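Local coordinates for protein acetylornithine aminotransferase (Aquifex aeolicus, PDB 2EH6) that transfers an amino group between N(2)-acetyl-L-ornithine and 2-oxoglutarate with pyridoxal 5'-phosphate as cofactor, a step of arginine biosynthesis, at residues K119-E124 / Y166-E171; N125-R130 / S136-P141; S155-K158 / D163-Y166. All coordinates share one frame; numbering follows the deposited sequence.

Interaction 1: residues K119-E124 / Y166-E171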
ATOM      1  N   LYS A 119     -22.743   3.402   8.027  1.00 36.21           N
ATOM      2  CA  LYS A 119     -22.170   4.713   8.304  1.00 35.12           C
ATOM      3  C   LYS A 119     -21.060   4.635   9.345  1.00 32.79           C
ATOM      4  O   LYS A 119     -20.982   3.691  10.127  1.00 32.12           O
ATOM      5  CB  LYS A 119     -23.246   5.679   8.806  1.00 37.02           C
ATOM      6  CG  LYS A 119     -24.400   5.902   7.843  1.00 39.72           C
ATOM      7  CD  LYS A 119     -25.373   6.938   8.401  1.00 42.83           C
ATOM      8  CE  LYS A 119     -26.565   7.124   7.475  1.00 43.22           C
ATOM      9  NZ  LYS A 119     -27.500   8.155   8.003  1.00 46.82           N
ATOM     10  N   PHE A 120     -20.207   5.646   9.349  1.00 31.20           N
ATOM     11  CA  PHE A 120     -19.108   5.697  10.296  1.00 29.55           C
ATOM     12  C   PHE A 120     -18.989   7.090  10.860  1.00 27.35           C
ATOM     13  O   PHE A 120     -19.247   8.082  10.174  1.00 28.13           O
ATOM     14  CB  PHE A 120     -17.787   5.330   9.613  1.00 28.92           C
ATOM     15  CG  PHE A 120     -17.707   3.906   9.174  1.00 27.86           C
ATOM     16  CD1 PHE A 120     -17.300   2.914  10.056  1.00 27.38           C
ATOM     17  CD2 PHE A 120     -18.059   3.550   7.879  1.00 27.77           C
ATOM     18  CE1 PHE A 120     -17.242   1.582   9.653  1.00 26.56           C
ATOM     19  CE2 PHE A 120     -18.008   2.227   7.468  1.00 25.91           C
ATOM     20  CZ  PHE A 120     -17.598   1.240   8.356  1.00 27.30           C
ATOM     21  N   ILE A 121     -18.609   7.152  12.125  1.00 27.33           N
ATOM     22  CA  ILE A 121     -18.394   8.415  12.796  1.00 28.45           C
ATOM     23  C   ILE A 121     -16.905   8.466  13.097  1.00 28.97           C
ATOM     24  O   ILE A 121     -16.376   7.574  13.754  1.00 29.38           O
ATOM     25  CB  ILE A 121     -19.155   8.494  14.134  1.00 30.09           C
ATOM     26  CG1 ILE A 121     -20.667   8.495  13.878  1.00 30.17           C
ATOM     27  CG2 ILE A 121     -18.725   9.748  14.903  1.00 29.52           C
ATOM     28  CD1 ILE A 121     -21.506   8.507  15.148  1.00 31.06           C
ATOM     29  N   SER A 122     -16.224   9.482  12.585  1.00 30.75           N
ATOM     30  CA  SER A 122     -14.804   9.640  12.865  1.00 31.15           C
ATOM     31  C   SER A 122     -14.691  11.005  13.531  1.00 32.27           C
ATOM     32  O   SER A 122     -15.709  11.613  13.860  1.00 30.91           O
ATOM     33  CB  SER A 122     -13.965   9.568  11.582  1.00 30.31           C
ATOM     34  OG  SER A 122     -14.324  10.580  10.666  1.00 32.88           O
ATOM     35  N   PHE A 123     -13.475  11.501  13.722  1.00 31.87           N
ATOM     36  CA  PHE A 123     -13.313  12.777  14.401  1.00 31.59           C
ATOM     37  C   PHE A 123     -12.575  13.871  13.650  1.00 32.22           C
ATOM     38  O   PHE A 123     -11.771  13.604  12.753  1.00 30.92           O
ATOM     39  CB  PHE A 123     -12.631  12.531  15.746  1.00 33.30           C
ATOM     40  CG  PHE A 123     -13.463  11.728  16.698  1.00 34.45           C
ATOM     41  CD1 PHE A 123     -14.392  12.351  17.528  1.00 34.33           C
ATOM     42  CD2 PHE A 123     -13.350  10.345  16.742  1.00 33.96           C
ATOM     43  CE1 PHE A 123     -15.198  11.606  18.388  1.00 34.69           C
ATOM     44  CE2 PHE A 123     -14.153   9.592  17.598  1.00 35.23           C
ATOM     45  CZ  PHE A 123     -15.078  10.227  18.422  1.00 34.40           C
ATOM     46  N   GLU A 124     -12.872  15.111  14.025  1.00 32.50           N
ATOM     47  CA  GLU A 124     -12.229  16.272  13.435  1.00 32.80           C
ATOM     48  C   GLU A 124     -10.749  16.209  13.799  1.00 32.93           C
ATOM     49  O   GLU A 124     -10.395  15.748  14.885  1.00 31.80           O
ATOM     50  CB  GLU A 124     -12.851  17.558  13.991  1.00 35.39           C
ATOM     51  CG  GLU A 124     -14.130  17.984  13.278  1.00 38.98           C
ATOM     52  CD  GLU A 124     -14.808  19.175  13.933  1.00 42.06           C
ATOM     53  OE1 GLU A 124     -14.099  20.029  14.508  1.00 42.20           O
ATOM     54  OE2 GLU A 124     -16.051  19.263  13.863  1.00 43.61           O
ATOM     55  N   TYR A 166     -23.175  11.526  19.991  1.00 43.15           N
ATOM     56  CA  TYR A 166     -24.589  11.165  20.041  1.00 45.23           C
ATOM     57  C   TYR A 166     -25.381  11.840  18.922  1.00 45.56           C
ATOM     58  O   TYR A 166     -26.251  11.223  18.311  1.00 46.52           O
ATOM     59  CB  TYR A 166     -25.201  11.559  21.387  1.00 47.02           C
ATOM     60  CG  TYR A 166     -24.665  10.794  22.573  1.00 49.17           C
ATOM     61  CD1 TYR A 166     -24.825   9.410  22.670  1.00 51.20           C
ATOM     62  CD2 TYR A 166     -24.013  11.456  23.611  1.00 49.82           C
ATOM     63  CE1 TYR A 166     -24.351   8.706  23.775  1.00 52.46           C
ATOM     64  CE2 TYR A 166     -23.535  10.762  24.720  1.00 51.30           C
ATOM     65  CZ  TYR A 166     -23.707   9.393  24.797  1.00 52.62           C
ATOM     66  OH  TYR A 166     -23.236   8.715  25.900  1.00 55.44           O
ATOM     67  N   LYS A 167     -25.080  13.105  18.653  1.00 46.23           N
ATOM     68  CA  LYS A 167     -25.790  13.841  17.614  1.00 47.99           C
ATOM     69  C   LYS A 167     -25.610  13.236  16.223  1.00 47.79           C
ATOM     70  O   LYS A 167     -26.351  13.572  15.297  1.00 48.50           O
ATOM     71  CB  LYS A 167     -25.326  15.299  17.590  1.00 49.88           C
ATOM     72  CG  LYS A 167     -25.480  16.024  18.916  1.00 53.15           C
ATOM     73  N   LEU A 168     -24.635  12.344  16.077  1.00 46.75           N
ATOM     74  CA  LEU A 168     -24.364  11.729  14.780  1.00 44.84           C
ATOM     75  C   LEU A 168     -24.640  10.232  14.744  1.00 44.06           C
ATOM     76  O   LEU A 168     -24.678   9.632  13.670  1.00 43.59           O
ATOM     77  CB  LEU A 168     -22.902  11.979  14.380  1.00 44.16           C
ATOM     78  CG  LEU A 168     -22.434  13.433  14.240  1.00 43.34           C
ATOM     79  CD1 LEU A 168     -20.923  13.470  14.076  1.00 43.52           C
ATOM     80  CD2 LEU A 168     -23.116  14.086  13.049  1.00 42.29           C
ATOM     81  N   LEU A 169     -24.835   9.625  15.908  1.00 43.50           N
ATOM     82  CA  LEU A 169     -25.074   8.190  15.957  1.00 45.28           C
ATOM     83  C   LEU A 169     -26.542   7.796  15.797  1.00 46.56           C
ATOM     84  O   LEU A 169     -27.414   8.298  16.505  1.00 47.66           O
ATOM     85  CB  LEU A 169     -24.516   7.616  17.263  1.00 44.70           C
ATOM     86  CG  LEU A 169     -24.290   6.100  17.329  1.00 46.94           C
ATOM     87  CD1 LEU A 169     -23.349   5.784  18.476  1.00 47.65           C
ATOM     88  CD2 LEU A 169     -25.616   5.366  17.501  1.00 47.74           C
ATOM     89  N   ASP A 170     -26.804   6.902  14.848  1.00 47.14           N
ATOM     90  CA  ASP A 170     -28.151   6.404  14.597  1.00 47.54           C
ATOM     91  C   ASP A 170     -28.065   4.893  14.435  1.00 47.82           C
ATOM     92  O   ASP A 170     -26.999   4.313  14.640  1.00 48.15           O
ATOM     93  CB  ASP A 170     -28.762   7.047  13.347  1.00 49.10           C
ATOM     94  CG  ASP A 170     -27.897   6.889  12.115  1.00 50.97           C
ATOM     95  OD1 ASP A 170     -27.559   5.743  11.759  1.00 51.73           O
ATOM     96  OD2 ASP A 170     -27.560   7.919  11.496  1.00 54.13           O
ATOM     97  N   GLU A 171     -29.175   4.256  14.072  1.00 46.57           N
ATOM     98  CA  GLU A 171     -29.206   2.799  13.934  1.00 46.36           C
ATOM     99  C   GLU A 171     -28.511   2.287  12.653  1.00 44.23           C
ATOM    100  O   GLU A 171     -28.349   1.096  12.434  1.00 44.01           O
ATOM    101  CB  GLU A 171     -30.663   2.322  13.998  1.00 48.71           C
ATOM    102  CG  GLU A 171     -31.544   2.938  12.910  1.00 52.30           C
ATOM    103  CD  GLU A 171     -31.815   4.386  13.245  1.00 55.19           C
ATOM    104  OE1 GLU A 171     -32.158   4.671  14.386  1.00 57.28           O
ATOM    105  OE2 GLU A 171     -31.703   5.220  12.350  1.00 55.71           O
TER

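Interaction 2: residues N125-R130 / S136-P141. With PLP (pyridoxal-5'-phosphate), chain C.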
ATOM      1  N   ASN A 125      -9.897  16.670  12.886  1.00 32.77           N
ATOM      2  CA  ASN A 125      -8.450  16.676  13.086  1.00 33.58           C
ATOM      3  C   ASN A 125      -7.832  15.295  13.007  1.00 31.37           C
ATOM      4  O   ASN A 125      -6.656  15.125  13.321  1.00 31.47           O
ATOM      5  CB  ASN A 125      -8.083  17.286  14.435  1.00 36.24           C
ATOM      6  CG  ASN A 125      -8.595  18.687  14.590  1.00 38.17           C
ATOM      7  OD1 ASN A 125      -8.331  19.548  13.756  1.00 41.87           O
ATOM      8  ND2 ASN A 125      -9.332  18.931  15.666  1.00 39.30           N
ATOM      9  N   SER A 126      -8.620  14.309  12.599  1.00 30.75           N
ATOM     10  CA  SER A 126      -8.115  12.952  12.486  1.00 30.03           C
ATOM     11  C   SER A 126      -7.430  12.770  11.141  1.00 29.52           C
ATOM     12  O   SER A 126      -7.641  13.552  10.209  1.00 28.52           O
ATOM     13  CB  SER A 126      -9.256  11.945  12.607  1.00 30.66           C
ATOM     14  OG  SER A 126     -10.094  11.997  11.463  1.00 31.43           O
ATOM     15  N   PHE A 127      -6.595  11.742  11.052  1.00 27.94           N
ATOM     16  CA  PHE A 127      -5.901  11.435   9.809  1.00 27.83           C
ATOM     17  C   PHE A 127      -5.819   9.931   9.706  1.00 26.35           C
ATOM     18  O   PHE A 127      -5.154   9.297  10.518  1.00 27.48           O
ATOM     19  CB  PHE A 127      -4.484  12.005   9.786  1.00 27.27           C
ATOM     20  CG  PHE A 127      -3.798  11.800   8.473  1.00 28.52           C
ATOM     21  CD1 PHE A 127      -4.067  12.642   7.400  1.00 29.75           C
ATOM     22  CD2 PHE A 127      -2.966  10.701   8.275  1.00 30.54           C
ATOM     23  CE1 PHE A 127      -3.526  12.390   6.140  1.00 31.75           C
ATOM     24  CE2 PHE A 127      -2.420  10.438   7.023  1.00 32.73           C
ATOM     25  CZ  PHE A 127      -2.701  11.282   5.953  1.00 32.18           C
ATOM     26  N   HIS A 128      -6.481   9.360   8.705  1.00 25.57           N
ATOM     27  CA  HIS A 128      -6.492   7.912   8.544  1.00 25.32           C
ATOM     28  C   HIS A 128      -5.929   7.415   7.217  1.00 24.13           C
ATOM     29  O   HIS A 128      -5.794   6.213   7.011  1.00 24.85           O
ATOM     30  CB  HIS A 128      -7.925   7.393   8.731  1.00 25.44           C
ATOM     31  CG  HIS A 128      -8.509   7.718  10.072  1.00 25.77           C
ATOM     32  ND1 HIS A 128      -7.980   7.235  11.250  1.00 25.73           N
ATOM     33  CD2 HIS A 128      -9.557   8.501  10.423  1.00 24.75           C
ATOM     34  CE1 HIS A 128      -8.674   7.712  12.269  1.00 25.70           C
ATOM     35  NE2 HIS A 128      -9.637   8.482  11.794  1.00 26.08           N
ATOM     36  N   GLY A 129      -5.588   8.332   6.320  1.00 24.92           N
ATOM     37  CA  GLY A 129      -5.045   7.919   5.040  1.00 25.90           C
ATOM     38  C   GLY A 129      -5.546   8.748   3.876  1.00 27.31           C
ATOM     39  O   GLY A 129      -6.482   9.545   4.021  1.00 27.62           O
ATOM     40  N   ARG A 130      -4.936   8.532   2.712  1.00 26.47           N
ATOM     41  CA  ARG A 130      -5.258   9.278   1.502  1.00 26.66           C
ATOM     42  C   ARG A 130      -6.070   8.544   0.442  1.00 25.00           C
ATOM     43  O   ARG A 130      -6.552   9.183  -0.496  1.00 25.48           O
ATOM     44  CB  ARG A 130      -3.969   9.775   0.855  1.00 28.58           C
ATOM     45  CG  ARG A 130      -3.104  10.649   1.746  1.00 35.41           C
ATOM     46  CD  ARG A 130      -3.547  12.104   1.730  1.00 37.22           C
ATOM     47  NE  ARG A 130      -2.476  12.974   2.203  1.00 40.23           N
ATOM     48  CZ  ARG A 130      -2.422  14.287   1.997  1.00 43.52           C
ATOM     49  NH1 ARG A 130      -3.388  14.901   1.319  1.00 43.43           N
ATOM     50  NH2 ARG A 130      -1.393  14.987   2.456  1.00 41.92           N
ATOM     51  N   SER A 136     -12.151   9.406   3.345  1.00 27.82           N
ATOM     52  CA  SER A 136     -13.494   9.724   3.810  1.00 28.40           C
ATOM     53  C   SER A 136     -13.550   9.749   5.336  1.00 28.34           C
ATOM     54  O   SER A 136     -14.274  10.556   5.919  1.00 30.16           O
ATOM     55  CB  SER A 136     -14.498   8.716   3.255  1.00 26.01           C
ATOM     56  OG  SER A 136     -14.475   8.735   1.839  1.00 28.42           O
ATOM     57  N   ALA A 137     -12.775   8.876   5.978  1.00 27.61           N
ATOM     58  CA  ALA A 137     -12.736   8.817   7.441  1.00 27.73           C
ATOM     59  C   ALA A 137     -11.923   9.973   8.021  1.00 28.35           C
ATOM     60  O   ALA A 137     -12.134  10.383   9.162  1.00 27.76           O
ATOM     61  CB  ALA A 137     -12.142   7.489   7.895  1.00 26.28           C
ATOM     62  N   THR A 138     -10.983  10.485   7.235  1.00 28.24           N
ATOM     63  CA  THR A 138     -10.133  11.591   7.661  1.00 28.38           C
ATOM     64  C   THR A 138     -10.979  12.855   7.808  1.00 30.55           C
ATOM     65  O   THR A 138     -11.540  13.359   6.837  1.00 30.09           O
ATOM     66  CB  THR A 138      -8.996  11.796   6.642  1.00 28.01           C
ATOM     67  OG1 THR A 138      -8.148  10.642   6.663  1.00 26.58           O
ATOM     68  CG2 THR A 138      -8.180  13.029   6.959  1.00 25.13           C
ATOM     69  N   GLY A 139     -11.064  13.358   9.037  1.00 32.90           N
ATOM     70  CA  GLY A 139     -11.878  14.528   9.309  1.00 35.93           C
ATOM     71  C   GLY A 139     -11.220  15.870   9.069  1.00 37.65           C
ATOM     72  O   GLY A 139     -11.248  16.742   9.936  1.00 38.28           O
ATOM     73  N   GLN A 140     -10.629  16.038   7.894  1.00 38.34           N
ATOM     74  CA  GLN A 140      -9.975  17.292   7.548  1.00 39.94           C
ATOM     75  C   GLN A 140     -10.311  17.622   6.106  1.00 40.47           C
ATOM     76  O   GLN A 140      -9.634  17.181   5.179  1.00 40.96           O
ATOM     77  CB  GLN A 140      -8.462  17.178   7.740  1.00 39.31           C
ATOM     78  CG  GLN A 140      -8.062  16.839   9.170  1.00 40.50           C
ATOM     79  CD  GLN A 140      -6.575  17.000   9.420  1.00 40.62           C
ATOM     80  OE1 GLN A 140      -6.029  18.090   9.270  1.00 41.45           O
ATOM     81  NE2 GLN A 140      -5.915  15.913   9.806  1.00 39.30           N
ATOM     82  N   PRO A 141     -11.376  18.410   5.904  1.00 41.40           N
ATOM     83  CA  PRO A 141     -11.877  18.844   4.599  1.00 42.08           C
ATOM     84  C   PRO A 141     -10.817  19.324   3.615  1.00 41.48           C
ATOM     85  O   PRO A 141     -10.989  19.186   2.403  1.00 42.49           O
ATOM     86  CB  PRO A 141     -12.868  19.949   4.963  1.00 43.48           C
ATOM     87  CG  PRO A 141     -13.400  19.484   6.278  1.00 44.62           C
ATOM     88  CD  PRO A 141     -12.134  19.061   6.988  1.00 42.41           C
TER
HETATM   89  N1  PLP C1001      -3.610   6.702  10.021  1.00 40.84           N
HETATM   90  C2  PLP C1001      -2.846   7.274  10.970  1.00 41.06           C
HETATM   91  C2A PLP C1001      -3.378   7.445  12.369  1.00 40.23           C
HETATM   92  C3  PLP C1001      -1.542   7.715  10.665  1.00 43.17           C
HETATM   93  O3  PLP C1001      -0.762   8.295  11.627  1.00 48.34           O
HETATM   94  C4  PLP C1001      -1.050   7.544   9.329  1.00 41.56           C
HETATM   95  C4A PLP C1001       0.326   7.996   9.012  1.00 43.09           C
HETATM   96  C5  PLP C1001      -1.916   6.925   8.339  1.00 40.82           C
HETATM   97  C6  PLP C1001      -3.196   6.520   8.744  1.00 41.32           C
HETATM   98  C5A PLP C1001      -1.457   6.721   6.904  1.00 40.81           C
HETATM   99  O4P PLP C1001      -0.520   5.643   6.855  1.00 41.58           O
HETATM  100  P   PLP C1001      -0.022   5.436   5.325  1.00 39.36           P
HETATM  101  O1P PLP C1001       0.946   4.315   5.311  1.00 39.63           O
HETATM  102  O2P PLP C1001      -1.236   5.091   4.349  1.00 41.05           O
HETATM  103  O3P PLP C1001       0.695   6.785   4.816  1.00 38.70           O

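Interaction 3: residues S155-K158 / D163-Y166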
ATOM      1  N   SER A 155     -19.247  10.975   8.930  1.00 32.23           N
ATOM      2  CA  SER A 155     -19.522  12.243   9.596  1.00 34.75           C
ATOM      3  C   SER A 155     -18.442  12.443  10.650  1.00 34.81           C
ATOM      4  O   SER A 155     -17.880  11.475  11.163  1.00 35.13           O
ATOM      5  CB  SER A 155     -20.914  12.231  10.246  1.00 35.42           C
ATOM      6  OG  SER A 155     -21.013  11.224  11.236  1.00 39.66           O
ATOM      7  N   TYR A 156     -18.161  13.695  10.986  1.00 33.91           N
ATOM      8  CA  TYR A 156     -17.103  13.979  11.946  1.00 34.47           C
ATOM      9  C   TYR A 156     -17.550  14.619  13.254  1.00 35.47           C
ATOM     10  O   TYR A 156     -18.120  15.710  13.271  1.00 35.79           O
ATOM     11  CB  TYR A 156     -16.051  14.858  11.259  1.00 32.63           C
ATOM     12  CG  TYR A 156     -15.757  14.384   9.851  1.00 32.68           C
ATOM     13  CD1 TYR A 156     -15.126  13.163   9.624  1.00 31.71           C
ATOM     14  CD2 TYR A 156     -16.193  15.112   8.749  1.00 33.66           C
ATOM     15  CE1 TYR A 156     -14.945  12.674   8.332  1.00 31.42           C
ATOM     16  CE2 TYR A 156     -16.019  14.636   7.455  1.00 33.33           C
ATOM     17  CZ  TYR A 156     -15.396  13.415   7.253  1.00 31.16           C
ATOM     18  OH  TYR A 156     -15.253  12.931   5.971  1.00 29.77           O
ATOM     19  N   ALA A 157     -17.278  13.922  14.353  1.00 36.58           N
ATOM     20  CA  ALA A 157     -17.611  14.411  15.685  1.00 36.89           C
ATOM     21  C   ALA A 157     -16.383  15.114  16.247  1.00 37.31           C
ATOM     22  O   ALA A 157     -15.357  15.224  15.569  1.00 36.40           O
ATOM     23  CB  ALA A 157     -18.008  13.248  16.584  1.00 36.42           C
ATOM     24  N   LYS A 158     -16.479  15.587  17.485  1.00 38.34           N
ATOM     25  CA  LYS A 158     -15.360  16.275  18.116  1.00 38.82           C
ATOM     26  C   LYS A 158     -14.747  15.467  19.255  1.00 38.54           C
ATOM     27  O   LYS A 158     -15.455  14.927  20.106  1.00 38.52           O
ATOM     28  CB  LYS A 158     -15.804  17.655  18.607  1.00 40.87           C
ATOM     29  CG  LYS A 158     -16.144  18.592  17.462  1.00 44.05           C
ATOM     30  CD  LYS A 158     -16.602  19.957  17.933  1.00 48.49           C
ATOM     31  CE  LYS A 158     -16.886  20.860  16.737  1.00 50.20           C
ATOM     32  NZ  LYS A 158     -17.394  22.200  17.143  1.00 53.12           N
ATOM     33  N   ASP A 163     -21.077  14.389  23.392  1.00 44.27           N
ATOM     34  CA  ASP A 163     -22.374  14.798  22.872  1.00 44.73           C
ATOM     35  C   ASP A 163     -22.347  14.908  21.352  1.00 43.68           C
ATOM     36  O   ASP A 163     -23.343  14.614  20.691  1.00 43.76           O
ATOM     37  CB  ASP A 163     -22.814  16.131  23.493  1.00 47.21           C
ATOM     38  CG  ASP A 163     -23.180  15.999  24.968  1.00 49.53           C
ATOM     39  OD1 ASP A 163     -23.952  15.077  25.309  1.00 50.68           O
ATOM     40  OD2 ASP A 163     -22.702  16.814  25.784  1.00 50.36           O
ATOM     41  N   SER A 164     -21.210  15.322  20.797  1.00 42.00           N
ATOM     42  CA  SER A 164     -21.087  15.450  19.346  1.00 40.88           C
ATOM     43  C   SER A 164     -21.205  14.072  18.706  1.00 39.83           C
ATOM     44  O   SER A 164     -21.591  13.950  17.544  1.00 39.92           O
ATOM     45  CB  SER A 164     -19.743  16.090  18.959  1.00 40.47           C
ATOM     46  OG  SER A 164     -18.655  15.236  19.262  1.00 39.71           O
ATOM     47  N   VAL A 165     -20.871  13.036  19.471  1.00 38.62           N
ATOM     48  CA  VAL A 165     -20.962  11.670  18.976  1.00 39.77           C
ATOM     49  C   VAL A 165     -22.432  11.240  18.927  1.00 41.48           C
ATOM     50  O   VAL A 165     -22.885  10.666  17.939  1.00 42.03           O
ATOM     51  CB  VAL A 165     -20.174  10.688  19.879  1.00 39.49           C
ATOM     52  CG1 VAL A 165     -20.279   9.275  19.331  1.00 37.58           C
ATOM     53  CG2 VAL A 165     -18.714  11.113  19.960  1.00 38.99           C
ATOM     54  N   TYR A 166     -23.175  11.526  19.991  1.00 43.15           N
ATOM     55  CA  TYR A 166     -24.589  11.165  20.041  1.00 45.23           C
ATOM     56  C   TYR A 166     -25.381  11.840  18.922  1.00 45.56           C
ATOM     57  O   TYR A 166     -26.251  11.223  18.311  1.00 46.52           O
ATOM     58  CB  TYR A 166     -25.201  11.559  21.387  1.00 47.02           C
ATOM     59  CG  TYR A 166     -24.665  10.794  22.573  1.00 49.17           C
ATOM     60  CD1 TYR A 166     -24.825   9.410  22.670  1.00 51.20           C
ATOM     61  CD2 TYR A 166     -24.013  11.456  23.611  1.00 49.82           C
ATOM     62  CE1 TYR A 166     -24.351   8.706  23.775  1.00 52.46           C
ATOM     63  CE2 TYR A 166     -23.535  10.762  24.720  1.00 51.30           C
ATOM     64  CZ  TYR A 166     -23.707   9.393  24.797  1.00 52.62           C
ATOM     65  OH  TYR A 166     -23.236   8.715  25.900  1.00 55.44           O
TER

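Interaction 1: residues K119-E124 / Y166-E171
Ile121 reaches out from strand 119-123 to the turn that follows helix 162-166, part of the beta-alpha-beta crossover that leads from strand 154-157, outermost in this chain, to the parallel strand 173-178 in the large mixed sheet of this class-III aminotransferase. From its CB the side chain runs outward through CG1, which lies 4.2 Å from Leu168 CB. CD1 at the tip meets the peptide between Leu168 and Leu169, with Leu169 N 3.6 Å away. The same methyl touches both flanking side chains, lying 3.8 Å from Leu168 CB and equally far from Leu169 CB. CG1 is anti to the carbonyl carbon (chi1 -66°) and CD1 extends on from it (chi2 177°), which accounts for the reach. The Leu169 side chain also packs on Ile201 and Lys205 of helix 192-205, and Leu168 rests on Ser155. The turn itself is closed by Leu169 N bonding to Tyr166 O at 3.2 Å. At the start of the strand, Lys119 and Asp170 meet with their side chains crossing at about a right angle. The carboxylate divides its work: OD1 accepts the backbone N-H of Glu172, while OD2 forms a long salt bridge of 3.5 Å with Lys119 NZ.

Interaction 2: residues N125-R130 / S136-P141
Ser126 OG is gripped from two elements: it accepts the N-H of Gly139 at 2.9 Å, nearly straight at 163°, and also hydrogen-bonds Phe123 O at the end of the preceding strand. Thr138 OG1 plays a matching part, taking the N-H of His128 at 2.9 Å in a nearly straight bond while also hydrogen-bonding Ser134 O in the last turn of the helix it follows. With OG1 anti to the carbonyl carbon (chi1 -66°), the methyl CG2 is left against Ser126 O, 3.3 Å away. That carbonyl also receives, at 3.0 Å, Gln140 NE2, which bonds Glu184 OE1 as well; the Ser126 oxygen lies in the amide plane of Gln140, yet the donor stands 59° out of the carbonyl plane. Gly139 centres an inverse gamma turn just past helix 132-137, and its carbonyl takes Asn125 N. Loop 125-130, between strand 119-123 and helix 132-137 of this class-III aminotransferase, supplies Phe127, His128 and Gly129 to the pyridoxal phosphate pocket. Phe127 offers its ring edge to the pyridoxal, CD2 lying 3.8 Å from PLP C4. The ring of His128 sets its CD2 edge 3.4 Å from Ala137 O, while its ND1 bonds Asp212, another residue of the pocket.

Interaction 3: residues S155-K158 / D163-Y166
Ser164 OG accepts the backbone N-H of Lys158 at 2.8 Å, and an N-H...O angle of 167° makes this a nearly straight bond. The hydroxyl sits between the backbone N and the carbonyl carbon of its own residue (chi1 67°), on the side of the helix where CB points toward the end of the strand. It serves two partners, since it is also hydrogen-bonded to Asp161 O near the start of helix 162-166. Beside the polar bond, Ala157 CB approaches the hydroxyl itself, 3.4 Å from Ser164 OG. The same methyl makes a looser apolar contact with Val165 CG2 at 4.1 Å. Lys158 contributes its CB, 3.8 Å from Ser164 OG, but beyond CG its extended chain leads away from the helix. Farther out, Ala157 is held in place by backbone hydrogen bonds to Ser122 and Glu124, while its side chain packs on Ile121, Phe123 and Leu168. The contact spans the short link from strand to helix at the start of the beta-alpha-beta crossover from strand 154-157 to the parallel strand 173-178; helix 162-166 begins four residues after Lys158. Strand 154-157 lies at an edge of its sheet within this chain, parallel to strand 119-123.

In the fold
Interactions 1 and 3 lie at one margin of the large sheet, their centres 6 Å apart, and share Tyr166. Their strands 119-123 and 154-157 are neighbours, joined by Ser122 O to Ala157 N at 2.8 Å. Both face the 162-171 connection, but interaction 1, a surface contact, relies on apolar packing and a long salt bridge, whereas the partly buried interaction 3 turns on one hydroxyl. Interaction 2, about 14 Å from the centre of each, is buried beside the cofactor and has four cross-segment hydrogen bonds. Ser122 OG ties it to interaction 1 through Ala137 O, and Tyr156 OH ties it to interaction 3 through Ser136 O.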